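Local coordinates for putative chemotaxis protein (Desulfovibrio vulgaris str. Hildenborough, PDB 3H4Y) that probably acts in bacterial chemotaxis as a CheX-family phosphatase that, as in its relatives, would dephosphorylate the response regulator CheY, at residues A[16-21]-A[27-32]; A[87-92]-A[119-124]; A[38-43]-A[150-155]. All blocks are in the same frame, centred on the assembly; numbering follows the deposited sequence.

Contact 1 of 3, residues A[16-21]-A[27-32]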
ATOM      1  N   ALA A  16      -4.200 -17.959   8.591  1.00 10.46           N
ATOM      2  CA  ALA A  16      -3.117 -16.994   8.906  1.00  9.75           C
ATOM      3  C   ALA A  16      -3.573 -15.906   9.875  1.00 10.31           C
ATOM      4  O   ALA A  16      -2.902 -15.602  10.865  1.00 10.15           O
ATOM      5  CB  ALA A  16      -2.578 -16.375   7.629  1.00 10.50           C
ATOM      6  N   THR A  17      -4.731 -15.343   9.586  1.00 10.35           N
ATOM      7  CA  THR A  17      -5.294 -14.268  10.403  1.00  8.74           C
ATOM      8  C   THR A  17      -5.561 -14.718  11.841  1.00 10.75           C
ATOM      9  O   THR A  17      -5.160 -14.061  12.808  1.00 11.01           O
ATOM     10  CB  THR A  17      -6.560 -13.681   9.764  1.00  9.63           C
ATOM     11  OG1 THR A  17      -6.232 -13.109   8.503  1.00 10.82           O
ATOM     12  CG2 THR A  17      -7.163 -12.577  10.644  1.00  9.41           C
ATOM     13  N   VAL A  18      -6.184 -15.886  11.984  1.00 11.36           N
ATOM     14  CA  VAL A  18      -6.462 -16.422  13.316  1.00 12.64           C
ATOM     15  C   VAL A  18      -5.165 -16.764  14.031  1.00 11.22           C
ATOM     16  O   VAL A  18      -4.993 -16.399  15.186  1.00 12.25           O
ATOM     17  CB  VAL A  18      -7.409 -17.640  13.244  1.00 13.53           C
ATOM     18  CG1 VAL A  18      -7.519 -18.308  14.605  1.00 15.46           C
ATOM     19  CG2 VAL A  18      -8.771 -17.201  12.709  1.00 11.28           C
ATOM     20  N   ASN A  19      -4.209 -17.399  13.347  1.00 12.37           N
ATOM     21  CA  ASN A  19      -2.934 -17.776  13.983  1.00 14.23           C
ATOM     22  C   ASN A  19      -2.160 -16.569  14.455  1.00 12.21           C
ATOM     23  O   ASN A  19      -1.601 -16.538  15.583  1.00 12.87           O
ATOM     24  CB  ASN A  19      -1.976 -18.475  13.026  1.00 17.07           C
ATOM     25  CG  ASN A  19      -2.360 -19.863  12.696  1.00 22.31           C
ATOM     26  OD1 ASN A  19      -3.244 -20.460  13.317  1.00 20.78           O
ATOM     27  ND2 ASN A  19      -1.686 -20.410  11.657  1.00 22.03           N
ATOM     28  N   VAL A  20      -2.094 -15.552  13.598  1.00 10.08           N
ATOM     29  CA  VAL A  20      -1.271 -14.390  13.911  1.00 10.87           C
ATOM     30  C   VAL A  20      -1.898 -13.578  15.046  1.00 12.26           C
ATOM     31  O   VAL A  20      -1.223 -13.237  16.006  1.00 11.47           O
ATOM     32  CB  VAL A  20      -1.032 -13.518  12.660  1.00 11.10           C
ATOM     33  CG1 VAL A  20      -0.412 -12.168  13.011  1.00 10.27           C
ATOM     34  CG2 VAL A  20      -0.161 -14.279  11.652  1.00 11.32           C
ATOM     35  N   LEU A  21      -3.187 -13.272  14.960  1.00  9.44           N
ATOM     36  CA  LEU A  21      -3.823 -12.521  16.022  1.00 10.57           C
ATOM     37  C   LEU A  21      -3.815 -13.282  17.342  1.00  9.61           C
ATOM     38  O   LEU A  21      -3.630 -12.658  18.392  1.00 11.47           O
ATOM     39  CB  LEU A  21      -5.235 -12.027  15.669  1.00 11.77           C
ATOM     40  CG  LEU A  21      -5.252 -10.627  15.043  1.00 15.46           C
ATOM     41  CD1 LEU A  21      -4.613 -10.669  13.630  1.00 11.86           C
ATOM     42  CD2 LEU A  21      -6.628 -10.067  14.982  1.00 16.21           C
ATOM     43  N   ILE A  27      -5.835 -12.538  20.711  1.00 12.08           N
ATOM     44  CA  ILE A  27      -7.165 -12.239  20.164  1.00 13.38           C
ATOM     45  C   ILE A  27      -7.551 -13.334  19.204  1.00 13.48           C
ATOM     46  O   ILE A  27      -6.765 -13.709  18.328  1.00 12.87           O
ATOM     47  CB  ILE A  27      -7.187 -10.856  19.441  1.00 14.18           C
ATOM     48  CG1 ILE A  27      -6.924  -9.756  20.449  1.00 14.90           C
ATOM     49  CG2 ILE A  27      -8.518 -10.646  18.652  1.00 12.62           C
ATOM     50  CD1 ILE A  27      -6.635  -8.385  19.827  1.00 16.01           C
ATOM     51  N   GLN A  28      -8.742 -13.895  19.392  1.00 12.39           N
ATOM     52  CA  GLN A  28      -9.266 -14.927  18.484  1.00 15.35           C
ATOM     53  C   GLN A  28     -10.304 -14.252  17.573  1.00 13.26           C
ATOM     54  O   GLN A  28     -11.451 -14.066  17.974  1.00 17.07           O
ATOM     55  CB  GLN A  28      -9.899 -16.059  19.290  1.00 18.50           C
ATOM     56  CG  GLN A  28      -8.919 -16.797  20.187  1.00 28.93           C
ATOM     57  CD  GLN A  28      -7.974 -17.703  19.433  1.00 38.06           C
ATOM     58  OE1 GLN A  28      -6.934 -18.088  19.961  1.00 55.24           O
ATOM     59  NE2 GLN A  28      -8.334 -18.069  18.204  1.00 40.91           N
ATOM     60  N   PRO A  29      -9.910 -13.877  16.338  1.00 11.50           N
ATOM     61  CA  PRO A  29     -10.839 -13.170  15.460  1.00 11.43           C
ATOM     62  C   PRO A  29     -11.811 -14.159  14.806  1.00 11.72           C
ATOM     63  O   PRO A  29     -11.423 -15.292  14.484  1.00 12.31           O
ATOM     64  CB  PRO A  29      -9.909 -12.536  14.425  1.00 12.04           C
ATOM     65  CG  PRO A  29      -8.788 -13.505  14.335  1.00  9.80           C
ATOM     66  CD  PRO A  29      -8.613 -14.106  15.684  1.00 13.61           C
ATOM     67  N   GLN A  30     -13.049 -13.717  14.604  1.00  9.80           N
ATOM     68  CA  GLN A  30     -14.085 -14.543  13.993  1.00 10.69           C
ATOM     69  C   GLN A  30     -14.305 -14.079  12.574  1.00 10.34           C
ATOM     70  O   GLN A  30     -14.778 -12.964  12.363  1.00  9.30           O
ATOM     71  CB  GLN A  30     -15.388 -14.387  14.788  1.00 10.40           C
ATOM     72  CG  GLN A  30     -16.636 -14.990  14.127  1.00 14.25           C
ATOM     73  CD  GLN A  30     -16.531 -16.489  14.028  1.00 14.32           C
ATOM     74  OE1 GLN A  30     -16.426 -17.162  15.049  1.00 16.58           O
ATOM     75  NE2 GLN A  30     -16.547 -17.029  12.792  1.00 15.83           N
ATOM     76  N   PRO A  31     -14.004 -14.922  11.584  1.00  9.39           N
ATOM     77  CA  PRO A  31     -14.292 -14.536  10.195  1.00 10.33           C
ATOM     78  C   PRO A  31     -15.784 -14.501   9.885  1.00 12.45           C
ATOM     79  O   PRO A  31     -16.574 -15.297  10.448  1.00 12.45           O
ATOM     80  CB  PRO A  31     -13.630 -15.651   9.382  1.00 12.52           C
ATOM     81  CG  PRO A  31     -13.629 -16.805  10.280  1.00 10.99           C
ATOM     82  CD  PRO A  31     -13.426 -16.273  11.669  1.00 11.25           C
ATOM     83  N   GLY A  32     -16.174 -13.566   9.027  1.00 12.51           N
ATOM     84  CA  GLY A  32     -17.474 -13.551   8.390  1.00 11.81           C
ATOM     85  C   GLY A  32     -17.340 -14.271   7.051  1.00 11.20           C
ATOM     86  O   GLY A  32     -16.449 -15.127   6.862  1.00 13.78           O
TER
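In the turn from helix 10-25 into edge strand 30-37, the ring of P29 packs against T17, V18 and L21 of the helix. P29 CG and CD lie over the backbone of V18, each 3.9 Å from V18 CA. One branch of V18, CG2, reaches P29 CG at 4.0 Å. The other, CG1, is anti to the backbone N (chi1 172°) and meets the amide nitrogen NE2 of Q28 at 3.7 Å. Q28 is bent at chi2 (-73°), which folds its amide back over the helix. L21 touches the proline ring from further along the helix: its CB is 4.0 Å from P29 CD, and its CD2 faces P29 CB and CG. This is a helix-to-strand connection onto the edge of the antiparallel sheet, where Q30 pairs with L143 of strand 137-144. F142 and F149 of the sheet also touch the P29 ring. The chain reversal has one direct backbone bond between the segments, from I27 N to L21 O (3.2 Å). Beside it, L21 CD2 meets I27 CG2 at 4.2 Å. T17 adds its methyl CG2 against P29 CG, while its hydroxyl bonds back to F13 O.

Contact 2 of 3, residues A[87-92]-A[119-124]; sequences DTKDAV and PSVIMG
V121 packs its two methyls on K89, one against the aliphatic chain and one against the backbone carbonyl, and M123, a selenomethionine, joins them along the lysine chain. V121 CG1 sits 4.0 Å from both CA and CG of K89. The second methyl, V121 CG2, presses on the helix backbone at K89 O, 3.4 Å away. CG1 is anti to the backbone N of V121 (chi1 170°), which points CG1 at the lysine side chain and leaves CG2 to the carbonyl oxygen. The modelled conformer of M123 crosses K89 at about a right angle. Its SE lies 3.9 Å from K89 CG and equally far from K89 CE. No hydrogen bond joins the two segments. The lysine runs extended beyond CG past the selenium, and its NZ is held by S130 OG of the second subunit. V41 of that subunit packs on K89, and its V132 packs on V121. V46 of the same chain touches both M123 and V92. The contact thus seats helix 84-109 on strand 114-124, an outermost strand of the sheet within its chain. Strand 47-54 flanks it on one side, and a strand of the second subunit continues the sheet antiparallel beyond it.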
ATOM      1  N   ASP A  87       3.658   2.835  17.840  1.00 17.21           N
ATOM      2  CA  ASP A  87       3.318   1.457  18.201  1.00 15.80           C
ATOM      3  C   ASP A  87       2.190   0.870  17.401  1.00 16.50           C
ATOM      4  O   ASP A  87       2.221  -0.344  17.100  1.00 19.30           O
ATOM      5  CB  ASP A  87       2.930   1.345  19.671  1.00 19.01           C
ATOM      6  CG  ASP A  87       4.112   1.540  20.613  1.00 19.09           C
ATOM      7  OD1 ASP A  87       5.284   1.586  20.170  1.00 23.26           O
ATOM      8  OD2 ASP A  87       3.812   1.636  21.830  1.00 26.23           O
ATOM      9  N   THR A  88       1.155   1.662  17.126  1.00 13.86           N
ATOM     10  CA  THR A  88       0.034   1.192  16.333  1.00 14.39           C
ATOM     11  C   THR A  88       0.565   0.894  14.921  1.00 14.47           C
ATOM     12  O   THR A  88       0.215  -0.127  14.350  1.00 14.63           O
ATOM     13  CB  THR A  88      -1.126   2.204  16.324  1.00 15.60           C
ATOM     14  OG1 THR A  88      -1.587   2.400  17.675  1.00 21.04           O
ATOM     15  CG2 THR A  88      -2.284   1.715  15.474  1.00 17.58           C
ATOM     16  N   LYS A  89       1.415   1.766  14.381  1.00 13.09           N
ATOM     17  CA  LYS A  89       1.998   1.553  13.052  1.00 10.27           C
ATOM     18  C   LYS A  89       2.803   0.260  13.000  1.00 11.35           C
ATOM     19  O   LYS A  89       2.627  -0.569  12.092  1.00 12.19           O
ATOM     20  CB  LYS A  89       2.894   2.730  12.626  1.00 10.17           C
ATOM     21  CG  LYS A  89       2.157   4.031  12.349  1.00 14.71           C
ATOM     22  CD  LYS A  89       3.155   5.097  11.944  1.00 13.92           C
ATOM     23  CE  LYS A  89       2.546   6.469  11.908  1.00 16.45           C
ATOM     24  NZ  LYS A  89       3.472   7.417  11.216  1.00 12.47           N
ATOM     25  N   ASP A  90       3.728   0.124  13.938  1.00 12.36           N
ATOM     26  CA  ASP A  90       4.637  -1.031  13.940  1.00 14.58           C
ATOM     27  C   ASP A  90       3.869  -2.306  14.168  1.00 16.48           C
ATOM     28  O   ASP A  90       4.122  -3.293  13.463  1.00 16.39           O
ATOM     29  CB  ASP A  90       5.751  -0.870  14.977  1.00 17.78           C
ATOM     30  CG  ASP A  90       6.696   0.263  14.656  1.00 22.47           C
ATOM     31  OD1 ASP A  90       6.740   0.765  13.500  1.00 22.09           O
ATOM     32  OD2 ASP A  90       7.443   0.632  15.576  1.00 28.14           O
ATOM     33  N   ALA A  91       2.897  -2.283  15.071  1.00 14.78           N
ATOM     34  CA  ALA A  91       2.044  -3.439  15.354  1.00 17.74           C
ATOM     35  C   ALA A  91       1.186  -3.872  14.156  1.00 16.51           C
ATOM     36  O   ALA A  91       1.195  -5.069  13.824  1.00 13.80           O
ATOM     37  CB  ALA A  91       1.134  -3.157  16.535  1.00 20.92           C
ATOM     38  N   VAL A  92       0.433  -2.935  13.551  1.00 12.66           N
ATOM     39  CA  VAL A  92      -0.379  -3.218  12.374  1.00 11.96           C
ATOM     40  C   VAL A  92       0.531  -3.703  11.252  1.00 11.78           C
ATOM     41  O   VAL A  92       0.185  -4.641  10.565  1.00 11.67           O
ATOM     42  CB  VAL A  92      -1.286  -2.030  11.939  1.00 13.39           C
ATOM     43  CG1 VAL A  92      -1.981  -2.295  10.656  1.00 14.28           C
ATOM     44  CG2 VAL A  92      -2.343  -1.788  13.051  1.00 16.87           C
ATOM     45  N   PRO A 119       5.447  -3.978   4.594  1.00  8.93           N
ATOM     46  CA  PRO A 119       4.160  -3.284   4.658  1.00  9.17           C
ATOM     47  C   PRO A 119       4.224  -1.763   4.655  1.00  7.02           C
ATOM     48  O   PRO A 119       5.223  -1.172   5.042  1.00  8.52           O
ATOM     49  CB  PRO A 119       3.581  -3.747   5.994  1.00  8.94           C
ATOM     50  CG  PRO A 119       4.729  -4.160   6.802  1.00 12.66           C
ATOM     51  CD  PRO A 119       5.909  -4.458   5.906  1.00 12.17           C
ATOM     52  N   SER A 120       3.144  -1.151   4.197  1.00  8.40           N
ATOM     53  CA  SER A 120       2.953   0.308   4.278  1.00  9.09           C
ATOM     54  C   SER A 120       1.703   0.524   5.107  1.00  8.62           C
ATOM     55  O   SER A 120       0.640  -0.014   4.774  1.00  9.61           O
ATOM     56  CB  SER A 120       2.772   0.910   2.891  1.00  9.06           C
ATOM     57  OG  SER A 120       3.870   0.521   2.043  1.00 12.41           O
ATOM     58  N   VAL A 121       1.847   1.286   6.181  1.00  7.79           N
ATOM     59  CA  VAL A 121       0.746   1.575   7.093  1.00  6.84           C
ATOM     60  C   VAL A 121       0.079   2.899   6.721  1.00  7.35           C
ATOM     61  O   VAL A 121       0.733   3.914   6.509  1.00  8.90           O
ATOM     62  CB  VAL A 121       1.238   1.572   8.560  1.00  8.14           C
ATOM     63  CG1 VAL A 121       0.172   2.112   9.486  1.00  9.50           C
ATOM     64  CG2 VAL A 121       1.619   0.128   8.968  1.00 10.54           C
ATOM     65  N   ILE A 122      -1.241   2.841   6.683  1.00  7.96           N
ATOM     66  CA  ILE A 122      -2.081   3.979   6.352  0.50  7.69           C
ATOM     67  C   ILE A 122      -2.892   4.371   7.552  1.00  8.35           C
ATOM     68  O   ILE A 122      -3.529   3.519   8.201  1.00  8.84           O
ATOM     69  CB  ILE A 122      -3.058   3.675   5.213  0.50  7.47           C
ATOM     70  CG1 ILE A 122      -2.289   3.357   3.935  0.50  7.15           C
ATOM     71  CG2 ILE A 122      -4.006   4.858   4.979  0.50  7.50           C
ATOM     72  CD1 ILE A 122      -2.091   1.837   3.696  0.50  7.35           C
HETATM   73  N   MSE A 123      -2.880   5.664   7.870  1.00  8.13           N
HETATM   74  CA  MSE A 123      -3.702   6.138   8.979  0.67  8.67           C
HETATM   75  C   MSE A 123      -4.532   7.316   8.513  1.00 11.67           C
HETATM   76  O   MSE A 123      -4.149   8.058   7.620  1.00 11.12           O
HETATM   77  CB  MSE A 123      -2.866   6.536  10.181  0.67  9.62           C
HETATM   78  CG  MSE A 123      -2.026   5.405  10.656  0.67 13.83           C
HETATM   79 SE   MSE A 123      -1.271   5.827  12.360  0.50 13.76          SE
HETATM   80  CE  MSE A 123      -2.933   5.671  13.313  0.67 26.71           C
ATOM     81  N   GLY A 124      -5.689   7.458   9.126  1.00 12.59           N
ATOM     82  CA  GLY A 124      -6.626   8.514   8.752  1.00 13.56           C
ATOM     83  C   GLY A 124      -8.019   7.972   8.926  1.00 10.60           C
ATOM     84  O   GLY A 124      -8.361   6.950   8.363  1.00 10.77           O
TER

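Contact 3 of 3, residues A[38-43]-A[150-155]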
ATOM      1  N   LYS A  38     -15.352  -7.069  -8.030  1.00 15.06           N
ATOM      2  CA  LYS A  38     -14.586  -6.135  -8.823  1.00 14.43           C
ATOM      3  C   LYS A  38     -14.597  -4.779  -8.141  1.00 13.33           C
ATOM      4  O   LYS A  38     -15.646  -4.318  -7.663  1.00 13.65           O
ATOM      5  CB  LYS A  38     -15.194  -5.984 -10.230  1.00 15.29           C
ATOM      6  CG  LYS A  38     -14.331  -5.129 -11.192  1.00 18.65           C
ATOM      7  CD  LYS A  38     -13.075  -5.875 -11.684  1.00 25.98           C
ATOM      8  CE  LYS A  38     -12.205  -5.021 -12.644  1.00 23.71           C
ATOM      9  NZ  LYS A  38     -11.406  -3.899 -12.021  1.00 19.14           N
ATOM     10  N   ASN A  39     -13.430  -4.152  -8.069  1.00 12.05           N
ATOM     11  CA  ASN A  39     -13.271  -2.821  -7.458  1.00 13.78           C
ATOM     12  C   ASN A  39     -13.773  -2.736  -6.007  1.00 13.36           C
ATOM     13  O   ASN A  39     -14.219  -1.682  -5.555  1.00 14.11           O
ATOM     14  CB  ASN A  39     -13.922  -1.738  -8.327  1.00 15.84           C
ATOM     15  CG  ASN A  39     -13.289  -1.645  -9.717  1.00 15.70           C
ATOM     16  OD1 ASN A  39     -12.116  -1.991  -9.947  1.00 16.47           O
ATOM     17  ND2 ASN A  39     -14.077  -1.199 -10.656  1.00 23.96           N
ATOM     18  N   ASN A  40     -13.672  -3.836  -5.277  1.00 13.68           N
ATOM     19  CA  ASN A  40     -14.015  -3.801  -3.847  1.00 13.10           C
ATOM     20  C   ASN A  40     -13.147  -2.755  -3.136  1.00 11.22           C
ATOM     21  O   ASN A  40     -11.975  -2.577  -3.462  1.00 11.79           O
ATOM     22  CB  ASN A  40     -13.799  -5.159  -3.178  1.00 11.32           C
ATOM     23  CG  ASN A  40     -14.632  -5.301  -1.923  1.00 13.72           C
ATOM     24  OD1 ASN A  40     -15.851  -5.237  -1.998  1.00 19.53           O
ATOM     25  ND2 ASN A  40     -13.979  -5.385  -0.744  1.00 16.73           N
ATOM     26  N   VAL A  41     -13.760  -2.056  -2.182  1.00 10.59           N
ATOM     27  CA  VAL A  41     -13.096  -1.029  -1.416  1.00 10.99           C
ATOM     28  C   VAL A  41     -13.202  -1.394   0.054  1.00 10.71           C
ATOM     29  O   VAL A  41     -14.290  -1.800   0.521  1.00 12.49           O
ATOM     30  CB  VAL A  41     -13.761   0.335  -1.662  1.00 10.06           C
ATOM     31  CG1 VAL A  41     -13.104   1.416  -0.790  1.00 12.69           C
ATOM     32  CG2 VAL A  41     -13.710   0.723  -3.172  1.00 11.93           C
ATOM     33  N   ALA A  42     -12.104  -1.253   0.800  1.00 11.08           N
ATOM     34  CA  ALA A  42     -12.143  -1.410   2.255  1.00 11.19           C
ATOM     35  C   ALA A  42     -12.041  -0.027   2.868  1.00 10.56           C
ATOM     36  O   ALA A  42     -11.233   0.782   2.429  1.00 12.75           O
ATOM     37  CB  ALA A  42     -10.988  -2.293   2.755  1.00 12.91           C
ATOM     38  N   LYS A  43     -12.834   0.241   3.902  1.00  9.89           N
ATOM     39  CA  LYS A  43     -12.858   1.544   4.563  1.00  9.85           C
ATOM     40  C   LYS A  43     -12.597   1.333   6.036  1.00 10.88           C
ATOM     41  O   LYS A  43     -13.171   0.441   6.659  1.00 13.61           O
ATOM     42  CB  LYS A  43     -14.197   2.241   4.348  1.00 12.13           C
ATOM     43  CG  LYS A  43     -14.272   3.619   5.013  1.00 16.16           C
ATOM     44  CD  LYS A  43     -15.512   4.348   4.572  1.00 22.79           C
ATOM     45  CE  LYS A  43     -15.655   5.667   5.319  1.00 35.27           C
ATOM     46  NZ  LYS A  43     -16.796   6.469   4.804  1.00 43.90           N
ATOM     47  N   THR A 150     -10.971  -5.930   8.048  1.00  9.39           N
ATOM     48  CA  THR A 150     -11.172  -6.622   6.783  1.00  7.57           C
ATOM     49  C   THR A 150      -9.846  -6.970   6.141  1.00  9.19           C
ATOM     50  O   THR A 150      -8.980  -6.098   6.001  1.00 10.05           O
ATOM     51  CB  THR A 150     -12.012  -5.782   5.804  1.00 12.05           C
ATOM     52  OG1 THR A 150     -13.301  -5.557   6.376  1.00 15.98           O
ATOM     53  CG2 THR A 150     -12.154  -6.457   4.467  1.00 11.95           C
ATOM     54  N   VAL A 151      -9.699  -8.235   5.784  1.00  7.89           N
ATOM     55  CA  VAL A 151      -8.539  -8.726   5.048  1.00  7.70           C
ATOM     56  C   VAL A 151      -8.892  -8.830   3.548  1.00 10.07           C
ATOM     57  O   VAL A 151      -9.954  -9.356   3.186  1.00  9.37           O
ATOM     58  CB  VAL A 151      -8.055 -10.109   5.566  1.00  7.71           C
ATOM     59  CG1 VAL A 151      -6.893 -10.679   4.668  1.00  8.42           C
ATOM     60  CG2 VAL A 151      -7.642 -10.019   7.042  1.00  8.55           C
ATOM     61  N   GLU A 152      -8.032  -8.266   2.687  1.00  8.46           N
ATOM     62  CA  GLU A 152      -8.234  -8.351   1.238  1.00  8.44           C
ATOM     63  C   GLU A 152      -7.024  -8.981   0.557  1.00  9.14           C
ATOM     64  O   GLU A 152      -5.917  -8.915   1.057  1.00  9.02           O
ATOM     65  CB  GLU A 152      -8.510  -6.974   0.611  1.00  8.79           C
ATOM     66  CG  GLU A 152      -9.757  -6.311   1.046  1.00  9.93           C
ATOM     67  CD  GLU A 152     -10.082  -5.159   0.112  1.00 11.82           C
ATOM     68  OE1 GLU A 152      -9.146  -4.402  -0.256  1.00 12.15           O
ATOM     69  OE2 GLU A 152     -11.264  -4.994  -0.268  1.00 14.51           O
ATOM     70  N   PHE A 153      -7.268  -9.562  -0.614  1.00  9.55           N
ATOM     71  CA  PHE A 153      -6.255 -10.265  -1.408  1.00  8.46           C
ATOM     72  C   PHE A 153      -6.704 -10.186  -2.846  1.00  9.98           C
ATOM     73  O   PHE A 153      -7.887 -10.389  -3.144  1.00  9.97           O
ATOM     74  CB  PHE A 153      -6.246 -11.762  -0.989  1.00  9.52           C
ATOM     75  CG  PHE A 153      -5.462 -12.714  -1.888  1.00  9.40           C
ATOM     76  CD1 PHE A 153      -4.106 -12.550  -2.167  1.00 10.99           C
ATOM     77  CD2 PHE A 153      -6.093 -13.856  -2.355  1.00  9.88           C
ATOM     78  CE1 PHE A 153      -3.415 -13.473  -2.931  1.00 11.73           C
ATOM     79  CE2 PHE A 153      -5.421 -14.786  -3.113  1.00 13.91           C
ATOM     80  CZ  PHE A 153      -4.075 -14.589  -3.400  1.00 12.56           C
ATOM     81  N   CYS A 154      -5.761  -9.901  -3.738  1.00  8.87           N
ATOM     82  CA  CYS A 154      -6.062  -9.986  -5.169  1.00  8.35           C
ATOM     83  C   CYS A 154      -4.804 -10.313  -5.927  1.00  8.76           C
ATOM     84  O   CYS A 154      -3.686 -10.106  -5.432  1.00  9.23           O
ATOM     85  CB  CYS A 154      -6.638  -8.667  -5.677  1.00  8.16           C
ATOM     86  SG  CYS A 154      -5.529  -7.227  -5.542  1.00 11.03           S
ATOM     87  N   PHE A 155      -4.977 -10.863  -7.126  1.00  9.81           N
ATOM     88  CA  PHE A 155      -3.857 -11.044  -8.037  1.00  8.42           C
ATOM     89  C   PHE A 155      -4.402 -11.071  -9.469  1.00 10.17           C
ATOM     90  O   PHE A 155      -5.585 -11.336  -9.696  1.00 11.26           O
ATOM     91  CB  PHE A 155      -3.001 -12.315  -7.757  1.00  9.06           C
ATOM     92  CG  PHE A 155      -3.760 -13.609  -7.894  1.00 13.47           C
ATOM     93  CD1 PHE A 155      -3.934 -14.207  -9.125  1.00 15.01           C
ATOM     94  CD2 PHE A 155      -4.292 -14.220  -6.778  1.00 18.95           C
ATOM     95  CE1 PHE A 155      -4.638 -15.395  -9.244  1.00 18.96           C
ATOM     96  CE2 PHE A 155      -4.981 -15.417  -6.874  1.00 19.49           C
ATOM     97  CZ  PHE A 155      -5.162 -16.007  -8.111  1.00 19.55           C
TER
HETATM   98  O   HOH W   1     -13.144  -2.675   6.277  1.00 42.65           O
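N40 and E152 face each other obliquely, with the amide and carboxylate planes 49° apart. E152 belongs to strand 147-155, an inner strand of the six-stranded antiparallel sheet. N40 lies in the link that leads from edge strand 30-37 to the short strand 42-44. The link passes over one face of the sheet, and the carboxylate rises from that face to meet it. The bond runs from N40 ND2 to E152 OE2 at 2.8 Å, with an N-H...O angle of 158°. OE2 lies close to the amide plane of N40, and the donor reaches it nearly along its C-O axis. On the asparagine, CG is anti to the backbone N (chi1 -157°), which turns the amide down toward the strand. E152 is extended beyond CG and can span the gap to the link. N40 ND2 has a second, weak hydrogen bond to Y35 OH.

A42 packs beside the same carboxylate. Its CB lies 4.0 Å from E152 CD, with E152 OE1 and OE2 each 4.1 Å away. The OE2 atom is also 4.0 Å from A42 N, but no hydrogen bond forms there. That backbone pairs instead with I129, in the two-stranded sheet of 42-44 and 127-131. The side chain of E152 is buried under this layer. H131 packs on it from strand 127-131, and S61 and I137 touch it from the neighbouring strands of the main sheet. The CB of V41 points away from 150-155, and the second subunit packs on this residue. At the other end of the contact a water bridges the layers, giving one hydrogen to K43 O (3.1 Å) and the other to T150 OG1 (2.9 Å).

The three contacts all reach the same six-stranded sheet, and their centres are about 18 Å apart in every pair. Contacts 1 and 3 touch directly: T17 OG1 lies 3.7 Å from V151 CG2, where helix 10-25 packs on strand 147-155. Strand 30-37, entered at contact 1, is followed in the chain by strand 42-44 of contact 3. Contact 2 stays apart from both, with nearest atoms about 7 Å away in each case. In sequence it is nested inside the long loop closed by contact 3. Contacts 2 and 3 both touch the second subunit. No other protein chain of the assembly touches contact 1. A citrate, probably from the crystallisation liquor, is hydrogen-bonded by K38 NZ in contact 3.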